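Local coordinates for protein adenosine deaminase (Burkholderia ambifaria, PDB 4GXW) that binds a zinc ion and probably catalyses the hydrolytic deamination of adenine-type substrates, as do relatives in the adenosine and AMP deaminase family, at residues E33-L38 with N299-T304; E114-P119 with R153-I158; I185-R190 with T213-G218; V265-Y270 with H306-S311. All coordinates share one frame; numbering follows the deposited sequence.

Interaction 1 of 4, residues E33-L38 with N299-T304. With ZN (zinc ion), chain C.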
loop_
_atom_site.group_PDB
_atom_site.type_symbol
_atom_site.label_atom_id
_atom_site.label_comp_id
_atom_site.label_asym_id
_atom_site.label_seq_id
_atom_site.Cartn_x
_atom_site.Cartn_y
_atom_site.Cartn_z
ATOM N N GLU A 33 7.838 1.423 0.330
ATOM C CA GLU A 33 6.441 0.998 0.210
ATOM C C GLU A 33 5.572 2.131 0.753
ATOM O O GLU A 33 5.784 2.598 1.881
ATOM C CB GLU A 33 6.146 -0.307 0.954
ATOM C CG GLU A 33 4.686 -0.745 0.808
ATOM C CD GLU A 33 4.487 -2.236 0.919
ATOM O OE1 GLU A 33 4.851 -2.822 1.971
ATOM O OE2 GLU A 33 3.961 -2.833 -0.051
ATOM N N LEU A 34 4.617 2.571 -0.067
ATOM C CA LEU A 34 3.766 3.712 0.263
ATOM C C LEU A 34 2.294 3.347 0.370
ATOM O O LEU A 34 1.472 4.199 0.687
ATOM C CB LEU A 34 3.918 4.817 -0.787
ATOM C CG LEU A 34 5.307 5.409 -0.996
ATOM C CD1 LEU A 34 5.266 6.480 -2.074
ATOM C CD2 LEU A 34 5.836 5.978 0.315
ATOM N N HIS A 35 1.951 2.090 0.094
ATOM C CA HIS A 35 0.554 1.653 0.092
ATOM C C HIS A 35 0.455 0.247 0.656
ATOM O O HIS A 35 0.605 -0.745 -0.067
ATOM C CB HIS A 35 -0.039 1.724 -1.327
ATOM C CG HIS A 35 -1.526 1.505 -1.390
ATOM N ND1 HIS A 35 -2.308 2.054 -2.386
ATOM C CD2 HIS A 35 -2.369 0.786 -0.606
ATOM C CE1 HIS A 35 -3.570 1.698 -2.198
ATOM N NE2 HIS A 35 -3.638 0.935 -1.116
ATOM N N CYS A 36 0.218 0.172 1.959
ATOM C CA CYS A 36 0.101 -1.100 2.655
ATOM C C CYS A 36 -0.756 -0.918 3.888
ATOM O O CYS A 36 -0.492 -0.040 4.710
ATOM C CB CYS A 36 1.478 -1.611 3.077
ATOM S SG CYS A 36 1.397 -3.250 3.811
ATOM N N HIS A 37 -1.774 -1.757 4.024
ATOM C CA HIS A 37 -2.632 -1.729 5.204
ATOM C C HIS A 37 -2.082 -2.694 6.241
ATOM O O HIS A 37 -1.914 -3.889 5.965
ATOM C CB HIS A 37 -4.084 -2.070 4.840
ATOM C CG HIS A 37 -4.657 -1.162 3.798
ATOM N ND1 HIS A 37 -5.396 -0.035 4.104
ATOM C CD2 HIS A 37 -4.558 -1.192 2.447
ATOM C CE1 HIS A 37 -5.734 0.580 2.982
ATOM N NE2 HIS A 37 -5.234 -0.099 1.962
ATOM N N LEU A 38 -1.802 -2.159 7.428
ATOM C CA LEU A 38 -1.331 -2.946 8.562
ATOM C C LEU A 38 -2.130 -4.237 8.749
ATOM O O LEU A 38 -1.558 -5.321 8.886
ATOM C CB LEU A 38 -1.419 -2.106 9.839
ATOM C CG LEU A 38 -0.915 -2.800 11.104
ATOM C CD1 LEU A 38 0.553 -3.199 10.963
ATOM C CD2 LEU A 38 -1.142 -1.910 12.314
ATOM N N ASN A 299 2.990 -1.365 -5.208
ATOM C CA ASN A 299 2.911 -1.688 -3.795
ATOM C C ASN A 299 2.096 -2.961 -3.600
ATOM O O ASN A 299 1.420 -3.405 -4.528
ATOM C CB ASN A 299 2.234 -0.540 -3.046
ATOM C CG ASN A 299 3.089 0.694 -2.985
ATOM O OD1 ASN A 299 3.895 0.832 -2.082
ATOM N ND2 ASN A 299 2.916 1.606 -3.947
ATOM N N THR A 300 2.124 -3.510 -2.381
ATOM C CA THR A 300 1.436 -4.765 -2.064
ATOM C C THR A 300 -0.008 -4.615 -1.575
ATOM O O THR A 300 -0.809 -5.535 -1.766
ATOM C CB THR A 300 2.225 -5.639 -1.043
ATOM O OG1 THR A 300 2.367 -4.936 0.199
ATOM C CG2 THR A 300 3.609 -6.025 -1.582
ATOM N N ASP A 301 -0.329 -3.488 -0.927
ATOM C CA ASP A 301 -1.680 -3.188 -0.377
ATOM C C ASP A 301 -2.031 -4.063 0.832
ATOM O O ASP A 301 -2.099 -3.571 1.961
ATOM C CB ASP A 301 -2.760 -3.273 -1.476
ATOM C CG ASP A 301 -4.014 -2.394 -1.217
ATOM O OD1 ASP A 301 -4.129 -1.589 -0.255
ATOM O OD2 ASP A 301 -4.929 -2.495 -2.061
ATOM N N ASP A 302 -2.248 -5.356 0.596
ATOM C CA ASP A 302 -2.560 -6.313 1.664
ATOM C C ASP A 302 -1.696 -7.545 1.429
ATOM O O ASP A 302 -2.192 -8.568 0.935
ATOM C CB ASP A 302 -4.050 -6.696 1.651
ATOM C CG ASP A 302 -4.962 -5.498 1.741
ATOM O OD1 ASP A 302 -5.117 -4.939 2.846
ATOM O OD2 ASP A 302 -5.547 -5.106 0.704
ATOM N N PRO A 303 -0.398 -7.459 1.761
ATOM C CA PRO A 303 0.560 -8.471 1.299
ATOM C C PRO A 303 0.230 -9.898 1.729
ATOM O O PRO A 303 0.383 -10.815 0.928
ATOM C CB PRO A 303 1.900 -8.002 1.893
ATOM C CG PRO A 303 1.511 -7.057 2.994
ATOM C CD PRO A 303 0.275 -6.385 2.511
ATOM N N THR A 304 -0.221 -10.104 2.959
ATOM C CA THR A 304 -0.449 -11.482 3.391
ATOM C C THR A 304 -1.787 -12.033 2.907
ATOM O O THR A 304 -1.944 -13.245 2.769
ATOM C CB THR A 304 -0.337 -11.644 4.906
ATOM O OG1 THR A 304 -1.288 -10.779 5.536
ATOM C CG2 THR A 304 1.074 -11.316 5.374
HETATM ZN ZN ZN C . -5.386 0.170 -0.097
HETATM O O HOH W 1 4.647 -5.514 1.979
HETATM O O HOH W 2 -6.614 -0.569 -1.447
#

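Interaction 2 of 4, residues E114-P119 with R153-I158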
loop_
_atom_site.group_PDB
_atom_site.type_symbol
_atom_site.label_atom_id
_atom_site.label_comp_id
_atom_site.label_asym_id
_atom_site.label_seq_id
_atom_site.Cartn_x
_atom_site.Cartn_y
_atom_site.Cartn_z
ATOM N N GLU A 114 5.575 3.291 4.561
ATOM C CA GLU A 114 4.507 4.102 5.135
ATOM C C GLU A 114 3.246 3.270 5.028
ATOM O O GLU A 114 2.888 2.827 3.930
ATOM C CB GLU A 114 4.382 5.430 4.380
ATOM C CG GLU A 114 5.727 6.138 4.269
ATOM C CD GLU A 114 5.669 7.507 3.628
ATOM O OE1 GLU A 114 4.563 8.008 3.331
ATOM O OE2 GLU A 114 6.754 8.093 3.418
ATOM N N PHE A 115 2.594 3.028 6.165
ATOM C CA PHE A 115 1.490 2.071 6.215
ATOM C C PHE A 115 0.237 2.627 6.878
ATOM O O PHE A 115 0.313 3.513 7.738
ATOM C CB PHE A 115 1.940 0.740 6.843
ATOM C CG PHE A 115 2.399 0.847 8.278
ATOM C CD1 PHE A 115 3.712 1.173 8.590
ATOM C CD2 PHE A 115 1.518 0.598 9.318
ATOM C CE1 PHE A 115 4.134 1.247 9.927
ATOM C CE2 PHE A 115 1.936 0.670 10.639
ATOM C CZ PHE A 115 3.240 1.007 10.943
ATOM N N PHE A 116 -0.911 2.106 6.443
ATOM C CA PHE A 116 -2.230 2.582 6.855
ATOM C C PHE A 116 -2.784 1.800 8.050
ATOM O O PHE A 116 -2.671 0.572 8.115
ATOM C CB PHE A 116 -3.227 2.419 5.706
ATOM C CG PHE A 116 -2.877 3.180 4.445
ATOM C CD1 PHE A 116 -2.526 4.521 4.481
ATOM C CD2 PHE A 116 -2.893 2.538 3.212
ATOM C CE1 PHE A 116 -2.215 5.207 3.306
ATOM C CE2 PHE A 116 -2.585 3.230 2.038
ATOM C CZ PHE A 116 -2.244 4.566 2.098
ATOM N N TRP A 117 -3.423 2.522 8.969
ATOM C CA TRP A 117 -4.111 1.917 10.109
ATOM C C TRP A 117 -5.378 2.721 10.336
ATOM O O TRP A 117 -5.324 3.953 10.328
ATOM C CB TRP A 117 -3.225 1.978 11.356
ATOM C CG TRP A 117 -3.963 1.871 12.672
ATOM C CD1 TRP A 117 -4.751 0.830 13.102
ATOM C CD2 TRP A 117 -3.968 2.835 13.736
ATOM N NE1 TRP A 117 -5.244 1.098 14.368
ATOM C CE2 TRP A 117 -4.764 2.315 14.777
ATOM C CE3 TRP A 117 -3.353 4.081 13.912
ATOM C CZ2 TRP A 117 -4.987 3.014 15.961
ATOM C CZ3 TRP A 117 -3.563 4.762 15.089
ATOM C CH2 TRP A 117 -4.372 4.227 16.100
ATOM N N ASN A 118 -6.513 2.044 10.516
ATOM C CA ASN A 118 -7.778 2.732 10.796
ATOM C C ASN A 118 -8.059 2.841 12.293
ATOM O O ASN A 118 -8.458 1.872 12.936
ATOM C CB ASN A 118 -8.959 2.023 10.130
ATOM C CG ASN A 118 -8.792 1.861 8.641
ATOM O OD1 ASN A 118 -8.376 0.793 8.176
ATOM N ND2 ASN A 118 -9.140 2.901 7.873
ATOM N N PRO A 119 -7.859 4.037 12.861
ATOM C CA PRO A 119 -8.112 4.181 14.303
ATOM C C PRO A 119 -9.575 4.055 14.708
ATOM O O PRO A 119 -9.840 3.713 15.859
ATOM C CB PRO A 119 -7.626 5.599 14.617
ATOM C CG PRO A 119 -6.862 6.053 13.425
ATOM C CD PRO A 119 -7.351 5.274 12.247
ATOM N N ARG A 153 6.731 5.338 8.463
ATOM C CA ARG A 153 5.744 6.306 8.937
ATOM C C ARG A 153 4.388 5.632 9.063
ATOM O O ARG A 153 4.051 4.734 8.283
ATOM C CB ARG A 153 5.616 7.494 7.983
ATOM C CG ARG A 153 6.905 8.261 7.731
ATOM C CD ARG A 153 7.377 8.991 8.979
ATOM N NE ARG A 153 8.580 9.783 8.719
ATOM C CZ ARG A 153 9.819 9.296 8.723
ATOM N NH1 ARG A 153 10.041 8.012 8.980
ATOM N NH2 ARG A 153 10.844 10.100 8.472
ATOM N N LEU A 154 3.613 6.093 10.037
ATOM C CA LEU A 154 2.247 5.637 10.260
ATOM C C LEU A 154 1.272 6.652 9.676
ATOM O O LEU A 154 1.424 7.860 9.881
ATOM C CB LEU A 154 1.993 5.492 11.758
ATOM C CG LEU A 154 0.589 5.081 12.202
ATOM C CD1 LEU A 154 0.231 3.726 11.599
ATOM C CD2 LEU A 154 0.527 5.037 13.724
ATOM N N ILE A 155 0.271 6.153 8.957
ATOM C CA ILE A 155 -0.737 6.990 8.317
ATOM C C ILE A 155 -2.114 6.558 8.819
ATOM O O ILE A 155 -2.750 5.666 8.248
ATOM C CB ILE A 155 -0.658 6.905 6.773
ATOM C CG1 ILE A 155 0.752 7.258 6.282
ATOM C CG2 ILE A 155 -1.701 7.818 6.125
ATOM C CD1 ILE A 155 0.950 7.058 4.774
ATOM N N PRO A 156 -2.584 7.178 9.914
ATOM C CA PRO A 156 -3.948 6.912 10.379
ATOM C C PRO A 156 -4.912 7.232 9.244
ATOM O O PRO A 156 -4.780 8.276 8.591
ATOM C CB PRO A 156 -4.104 7.867 11.565
ATOM C CG PRO A 156 -2.689 8.078 12.053
ATOM C CD PRO A 156 -1.859 8.112 10.796
ATOM N N SER A 157 -5.872 6.344 9.009
ATOM C CA SER A 157 -6.697 6.443 7.815
ATOM C C SER A 157 -8.178 6.431 8.135
ATOM O O SER A 157 -8.656 5.638 8.955
ATOM C CB SER A 157 -6.358 5.318 6.841
ATOM O OG SER A 157 -5.016 5.447 6.394
ATOM N N ILE A 158 -8.893 7.321 7.464
ATOM C CA ILE A 158 -10.330 7.439 7.620
ATOM C C ILE A 158 -11.036 6.193 7.097
ATOM O O ILE A 158 -10.687 5.683 6.026
ATOM C CB ILE A 158 -10.832 8.668 6.837
ATOM C CG1 ILE A 158 -10.228 9.950 7.430
ATOM C CG2 ILE A 158 -12.353 8.699 6.779
ATOM C CD1 ILE A 158 -10.275 11.126 6.476
#

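Interaction 3 of 4, residues I185-R190 with T213-G218. With ZN (zinc ion), chain C.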
loop_
_atom_site.group_PDB
_atom_site.type_symbol
_atom_site.label_atom_id
_atom_site.label_comp_id
_atom_site.label_asym_id
_atom_site.label_seq_id
_atom_site.Cartn_x
_atom_site.Cartn_y
_atom_site.Cartn_z
ATOM N N ILE A 185 -2.638 11.638 7.016
ATOM C CA ILE A 185 -3.847 10.823 6.951
ATOM C C ILE A 185 -4.114 10.289 5.558
ATOM O O ILE A 185 -3.645 10.837 4.556
ATOM C CB ILE A 185 -5.118 11.575 7.445
ATOM C CG1 ILE A 185 -5.436 12.766 6.534
ATOM C CG2 ILE A 185 -4.979 11.991 8.895
ATOM C CD1 ILE A 185 -6.864 13.256 6.675
ATOM N N GLY A 186 -4.903 9.224 5.521
ATOM C CA GLY A 186 -5.433 8.671 4.288
ATOM C C GLY A 186 -6.930 8.416 4.423
ATOM O O GLY A 186 -7.537 8.770 5.445
ATOM N N ILE A 187 -7.536 7.822 3.395
ATOM C CA ILE A 187 -8.941 7.415 3.449
ATOM C C ILE A 187 -9.102 6.130 2.647
ATOM O O ILE A 187 -8.585 6.020 1.534
ATOM C CB ILE A 187 -9.910 8.526 2.952
ATOM C CG1 ILE A 187 -11.362 8.109 3.175
ATOM C CG2 ILE A 187 -9.687 8.871 1.476
ATOM C CD1 ILE A 187 -12.346 9.266 3.033
ATOM N N ASP A 188 -9.786 5.152 3.225
ATOM C CA ASP A 188 -9.971 3.867 2.562
ATOM C C ASP A 188 -11.289 3.200 2.974
ATOM O O ASP A 188 -12.188 3.875 3.485
ATOM C CB ASP A 188 -8.746 2.958 2.769
ATOM C CG ASP A 188 -8.376 2.775 4.233
ATOM O OD1 ASP A 188 -9.266 2.517 5.062
ATOM O OD2 ASP A 188 -7.172 2.887 4.566
ATOM N N TYR A 189 -11.375 1.887 2.772
ATOM C CA TYR A 189 -12.613 1.101 2.797
ATOM C C TYR A 189 -13.463 1.350 1.538
ATOM O O TYR A 189 -12.950 1.921 0.568
ATOM C CB TYR A 189 -13.364 1.207 4.131
ATOM C CG TYR A 189 -12.799 0.303 5.221
ATOM C CD1 TYR A 189 -13.035 -1.066 5.193
ATOM C CD2 TYR A 189 -12.049 0.809 6.276
ATOM C CE1 TYR A 189 -12.547 -1.904 6.172
ATOM C CE2 TYR A 189 -11.556 -0.040 7.280
ATOM C CZ TYR A 189 -11.806 -1.398 7.203
ATOM O OH TYR A 189 -11.353 -2.267 8.177
ATOM N N ARG A 190 -14.720 0.910 1.506
ATOM C CA ARG A 190 -15.439 0.863 0.230
ATOM C C ARG A 190 -15.750 2.258 -0.308
ATOM O O ARG A 190 -16.405 3.047 0.360
ATOM C CB ARG A 190 -16.718 0.029 0.353
ATOM C CG ARG A 190 -17.394 -0.299 -0.979
ATOM C CD ARG A 190 -18.607 -1.213 -0.786
ATOM N NE ARG A 190 -19.316 -1.480 -2.039
ATOM C CZ ARG A 190 -20.461 -0.901 -2.392
ATOM N NH1 ARG A 190 -21.034 -1.204 -3.552
ATOM N NH2 ARG A 190 -21.036 -0.017 -1.583
ATOM N N THR A 213 -1.412 14.508 3.443
ATOM C CA THR A 213 -2.608 13.724 3.203
ATOM C C THR A 213 -2.508 12.930 1.908
ATOM O O THR A 213 -1.849 13.333 0.945
ATOM C CB THR A 213 -3.912 14.591 3.179
ATOM O OG1 THR A 213 -3.991 15.341 1.972
ATOM C CG2 THR A 213 -4.032 15.534 4.378
ATOM N N THR A 214 -3.195 11.802 1.905
ATOM C CA THR A 214 -3.341 10.965 0.724
ATOM C C THR A 214 -4.782 10.455 0.704
ATOM O O THR A 214 -5.526 10.658 1.668
ATOM C CB THR A 214 -2.313 9.804 0.697
ATOM O OG1 THR A 214 -2.401 9.107 -0.556
ATOM C CG2 THR A 214 -2.530 8.840 1.854
ATOM N N ALA A 215 -5.195 9.823 -0.386
ATOM C CA ALA A 215 -6.564 9.309 -0.483
ATOM C C ALA A 215 -6.686 8.199 -1.506
ATOM O O ALA A 215 -6.156 8.322 -2.611
ATOM C CB ALA A 215 -7.539 10.440 -0.849
ATOM N N HIS A 216 -7.409 7.136 -1.147
ATOM C CA HIS A 216 -7.869 6.145 -2.126
ATOM C C HIS A 216 -8.918 6.836 -3.012
ATOM O O HIS A 216 -9.894 7.421 -2.510
ATOM C CB HIS A 216 -8.515 4.927 -1.439
ATOM C CG HIS A 216 -7.544 3.952 -0.833
ATOM N ND1 HIS A 216 -6.566 4.321 0.070
ATOM C CD2 HIS A 216 -7.425 2.609 -0.982
ATOM C CE1 HIS A 216 -5.885 3.247 0.441
ATOM N NE2 HIS A 216 -6.383 2.191 -0.180
ATOM N N ALA A 217 -8.727 6.767 -4.325
ATOM C CA ALA A 217 -9.671 7.382 -5.263
ATOM C C ALA A 217 -9.603 6.678 -6.608
ATOM O O ALA A 217 -8.517 6.317 -7.076
ATOM C CB ALA A 217 -9.366 8.868 -5.432
ATOM N N GLY A 218 -10.759 6.470 -7.233
ATOM C CA GLY A 218 -10.801 5.838 -8.540
ATOM C C GLY A 218 -10.597 4.330 -8.523
ATOM O O GLY A 218 -10.189 3.734 -9.535
HETATM ZN ZN ZN C . -5.386 0.170 -0.097
HETATM O O HOH W 3 -5.513 6.606 1.395
HETATM O O HOH W 2 -6.614 -0.569 -1.447
#

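Interaction 4 of 4, residues V265-Y270 with H306-S311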
loop_
_atom_site.group_PDB
_atom_site.type_symbol
_atom_site.label_atom_id
_atom_site.label_comp_id
_atom_site.label_asym_id
_atom_site.label_seq_id
_atom_site.Cartn_x
_atom_site.Cartn_y
_atom_site.Cartn_z
ATOM N N VAL A 265 -1.371 -0.930 -7.331
ATOM C CA VAL A 265 -1.374 -2.254 -6.733
ATOM C C VAL A 265 -1.696 -3.264 -7.832
ATOM O O VAL A 265 -2.852 -3.399 -8.242
ATOM C CB VAL A 265 -2.430 -2.331 -5.599
ATOM C CG1 VAL A 265 -2.460 -3.719 -4.978
ATOM C CG2 VAL A 265 -2.165 -1.250 -4.541
ATOM N N PRO A 266 -0.670 -3.963 -8.343
ATOM C CA PRO A 266 -0.938 -4.927 -9.417
ATOM C C PRO A 266 -1.958 -5.990 -9.022
ATOM O O PRO A 266 -2.754 -6.417 -9.862
ATOM C CB PRO A 266 0.447 -5.521 -9.732
ATOM C CG PRO A 266 1.390 -4.991 -8.686
ATOM C CD PRO A 266 0.768 -3.759 -8.110
ATOM N N THR A 267 -1.977 -6.385 -7.754
ATOM C CA THR A 267 -2.935 -7.381 -7.284
ATOM C C THR A 267 -4.299 -6.808 -6.876
ATOM O O THR A 267 -5.043 -7.484 -6.164
ATOM C CB THR A 267 -2.359 -8.176 -6.101
ATOM O OG1 THR A 267 -1.956 -7.270 -5.065
ATOM C CG2 THR A 267 -1.150 -8.983 -6.558
ATOM N N ASN A 268 -4.633 -5.592 -7.315
ATOM C CA ASN A 268 -5.928 -4.995 -6.983
ATOM C C ASN A 268 -7.076 -5.981 -7.206
ATOM O O ASN A 268 -7.237 -6.514 -8.303
ATOM C CB ASN A 268 -6.147 -3.739 -7.816
ATOM C CG ASN A 268 -7.491 -3.082 -7.544
ATOM O OD1 ASN A 268 -8.408 -3.163 -8.362
ATOM N ND2 ASN A 268 -7.610 -2.424 -6.390
ATOM N N SER A 269 -7.859 -6.242 -6.160
ATOM C CA SER A 269 -8.870 -7.291 -6.230
ATOM C C SER A 269 -9.974 -6.975 -7.229
ATOM O O SER A 269 -10.464 -7.877 -7.918
ATOM C CB SER A 269 -9.493 -7.549 -4.858
ATOM O OG SER A 269 -8.521 -7.950 -3.912
ATOM N N TYR A 270 -10.391 -5.711 -7.275
ATOM C CA TYR A 270 -11.479 -5.320 -8.161
ATOM C C TYR A 270 -11.185 -5.702 -9.609
ATOM O O TYR A 270 -12.030 -6.310 -10.274
ATOM C CB TYR A 270 -11.791 -3.819 -8.032
ATOM C CG TYR A 270 -12.836 -3.334 -9.024
ATOM C CD1 TYR A 270 -14.199 -3.515 -8.794
ATOM C CD2 TYR A 270 -12.452 -2.699 -10.200
ATOM C CE1 TYR A 270 -15.142 -3.071 -9.720
ATOM C CE2 TYR A 270 -13.380 -2.260 -11.120
ATOM C CZ TYR A 270 -14.718 -2.446 -10.876
ATOM O OH TYR A 270 -15.633 -1.990 -11.788
ATOM N N HIS A 306 -3.333 -10.850 -0.044
ATOM C CA HIS A 306 -3.200 -10.923 -1.500
ATOM C C HIS A 306 -2.145 -11.944 -1.918
ATOM O O HIS A 306 -2.001 -12.230 -3.104
ATOM C CB HIS A 306 -2.798 -9.566 -2.083
ATOM C CG HIS A 306 -3.913 -8.568 -2.151
ATOM N ND1 HIS A 306 -3.843 -7.448 -2.953
ATOM C CD2 HIS A 306 -5.108 -8.509 -1.521
ATOM C CE1 HIS A 306 -4.953 -6.743 -2.810
ATOM N NE2 HIS A 306 -5.738 -7.364 -1.950
ATOM N N LYS A 307 -1.403 -12.473 -0.948
ATOM C CA LYS A 307 -0.297 -13.397 -1.219
ATOM C C LYS A 307 0.731 -12.778 -2.158
ATOM O O LYS A 307 1.149 -13.400 -3.144
ATOM C CB LYS A 307 -0.801 -14.723 -1.801
ATOM C CG LYS A 307 -1.769 -15.480 -0.903
ATOM C CD LYS A 307 -2.229 -16.774 -1.575
ATOM C CE LYS A 307 -3.261 -17.511 -0.734
ATOM N NZ LYS A 307 -3.841 -18.694 -1.432
ATOM N N VAL A 308 1.147 -11.556 -1.851
ATOM C CA VAL A 308 2.153 -10.864 -2.644
ATOM C C VAL A 308 3.115 -10.105 -1.731
ATOM O O VAL A 308 2.690 -9.317 -0.888
ATOM C CB VAL A 308 1.484 -9.933 -3.710
ATOM C CG1 VAL A 308 0.636 -8.831 -3.054
ATOM C CG2 VAL A 308 2.516 -9.341 -4.667
ATOM N N ASN A 309 4.409 -10.370 -1.872
ATOM C CA ASN A 309 5.420 -9.624 -1.118
ATOM C C ASN A 309 5.990 -8.494 -2.005
ATOM O O ASN A 309 5.685 -8.448 -3.207
ATOM C CB ASN A 309 6.485 -10.579 -0.546
ATOM C CG ASN A 309 7.330 -11.235 -1.616
ATOM O OD1 ASN A 309 7.815 -10.570 -2.534
ATOM N ND2 ASN A 309 7.528 -12.553 -1.498
ATOM N N PRO A 310 6.800 -7.572 -1.434
ATOM C CA PRO A 310 7.277 -6.442 -2.240
ATOM C C PRO A 310 8.070 -6.880 -3.480
ATOM O O PRO A 310 7.886 -6.282 -4.542
ATOM C CB PRO A 310 8.158 -5.663 -1.259
ATOM C CG PRO A 310 7.500 -5.916 0.083
ATOM C CD PRO A 310 7.063 -7.364 0.005
ATOM N N SER A 311 8.918 -7.901 -3.364
ATOM C CA SER A 311 9.671 -8.385 -4.525
ATOM C C SER A 311 8.753 -8.888 -5.638
ATOM O O SER A 311 9.038 -8.696 -6.826
ATOM C CB SER A 311 10.666 -9.476 -4.113
ATOM O OG SER A 311 11.596 -8.972 -3.171
HETATM O O HOH W 4 -8.831 -6.373 -1.438
#

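Interaction 1 of 4, residues E33-L38 with N299-T304
At the edge of the His-37 imidazole, in the plane of the ring, sits the carboxylate carbon CG of Asp-301; the same carboxylate comes obliquely to His-35, its plane turned 77° from that ring. Phe-116 packs against the ring of His-37, and His-216 and His-241 against that of His-35. What draws the three groups together is a shared zinc ion, bound by His-37 NE2 at 2.1 Å and by Asp-301 OD1 at 2.2 Å, with His-35 NE2 as a further ligand. The 2.7 Å between His-35 NE2 and Asp-301 OD1 is therefore a separation of two metal ligands and not a hydrogen bond. A zinc-bound water donates to the other carboxylate oxygen, Asp-301 OD2, over 2.6 Å, and His-216 completes the site. A His-X-His pair after the first strand and an aspartate after the last are hallmarks of the metallo-dependent hydrolase barrel, where the ligands gather at the C-terminal ends of the strands.

A second shell surrounds these ligands. Thr-263 bonds His-35 ND1, which should fix the turn of that ring. His-37 N meets Asp-301 O almost straight (2.8 Å, 174°), and Asp-301 N returns a bond to His-35 O. Asn-299 OD1 takes Leu-34 N at 2.8 Å and, weakly, His-35 N. Glu-33 reaches out with CG anti to its backbone N (chi1 -179°); its OE2 is gripped twice by Thr-300, from the backbone N and from OG1 at 2.7 Å. Further along, Cys-36 SG rests on Pro-303 CD at 3.6 Å.

Interaction 2 of 4, residues E114-P119 with R153-I158
Phe-115 overlaps Leu-154 obliquely, its CE2 lying 3.6 Å from the methyl CD1. Its CG stands between the backbone N and the carbonyl carbon (chi1 62°). The two leucine methyls divide their neighbours: CD1 also touches CB of Trp-117, while CD2 comes to 4.0 Å from Trp-117 CE3. Beyond the indole, which carries Pro-119 CA over one face toward its rim, the prolines Pro-119 and Pro-156 meet through CG and CB at 3.8 Å. This side of the sheet is covered by helices 130-148 and 164-176.

Strands 110-117 and 151-159 are adjacent parallel staves of a TIM barrel, joined by a beta-alpha-beta crossover, and their short segments are inclined at 33°. The parallel ladder runs from Phe-115 N to Arg-153 O, then Ile-155 N to Phe-115 O at 2.9 Å, Trp-117 N to Ile-155 O, and Ser-157 N to Trp-117 O. Ile-155 O takes a second bond, from Ser-157 OG, the two donors coming from opposite faces of its plane.

On the inward side, Phe-116 and Ile-155 lie side by side and point the same way, the methyl CG2 of Ile-155 meeting the ring edge at CD1 (3.8 Å). Ile-155 CD1 reaches Glu-114 CB. The glutamate's buried carboxylate is satisfied by a salt bridge to Arg-238 and by bonds from His-112 and Trp-340. At the C-terminal end, Asn-118 ND2 gives a bond to Ser-157 O (3.0 Å) from well above the carbonyl plane, and also bonds Asp-188. The ring of Phe-116 packs against the zinc ligands, edge-to-face with His-35 and inclined at about 45° to His-37.

Interaction 3 of 4, residues I185-R190 with T213-G218
In His-216, whose ring takes Asp-188 over one face, CB points toward strand 184-188 and CG is anti to the carbonyl carbon, beside the backbone N (chi1 -77°). In the aspartate CG stands between backbone N and carbonyl carbon (chi1 54°), which sets only the start of the carboxylate, whose OD1 is bonded by Asn-118. The contact itself is made by the methylene: CB of Asp-188 lies over the middle of the imidazole, a CH-pi contact of 3.7 Å from CB to the ring centroid, only 8° off the ring normal.

The ring is held at its edge as well. A water lying in its plane accepts from His-216 ND1 at 2.8 Å. Ile-187 N gives its hydrogen to this same water at 3.1 Å, Thr-214 O being 3.9 Å away from that nitrogen. Before and after this point Thr-214 N bonds Ile-185 O at 2.9 Å and His-216 N bonds Ile-187 O. Ile-187 CG2 rests on Ala-215 CB at 3.5 Å, beside Tyr-203 of helix 200-208.

With ND1 donating to water, NE2 of His-216 binds the zinc ion at 2.3 Å. A histidine metal ligand at the C-terminal end of a strand, within the beta-alpha-beta unit of strand 184-188, helix 200-208 and strand 212-217, is characteristic of the amidohydrolase TIM barrel.

Interaction 4 of 4, residues V265-Y270 with H306-S311
His-306 and Thr-267 carry most of this contact, with Val-308 adding an apolar side. The hydroxyl OG1 of Thr-267 meets the imidazole at its edge, near the ring plane, in a hydrogen bond of 2.8 Å to His-306 ND1, in which either atom could be the donor. OG1 stands between the backbone N and the carbonyl carbon (chi1 55°), turned to the ring. Val-308 CG1 comes to 3.6 Å from OG1 and 3.9 Å from CG2 of Thr-267, the side chains tip to tip. The other nitrogen, His-306 NE2, is joined by an in-plane water at 3.3 Å, and this water also bonds Ser-269 OG, which Arg-69 holds from outside the contact. The imidazole is thus tied at both nitrogens, which should limit its rotation.

Thr-267 is presented by a type I turn in which Asn-268 N returns to Val-265 O at 3.0 Å. Val-265 touches the zinc ligand Asp-301. The arrangement joins the turn after strand 261-264 to the link between helices 303-306 and 310-319, which follows strand 295-298, at the C-terminal, metal-binding end of the TIM barrel.

From the N terminus, the loop after strand 31-33 opens interaction 1, which closes only at residues 299-304 and so encloses nearly the whole barrel between its first and last strands. Interactions 2 and 3 are nested inside it, in series: each joins neighbouring parallel strands, and they meet where strand 151-159 pairs with strand 184-188. Interaction 4 opens at residues 265-270, within the large loop, and closes at 306-311, beyond it, so that it crosses interaction 1. Residues 33-38 also pair with strand 110-117. The zinc ion ties interaction 1 to interaction 3. Interaction 4 touches interaction 1, Val-265 packing on Asp-301, and lies beside the metal site without reaching interaction 3.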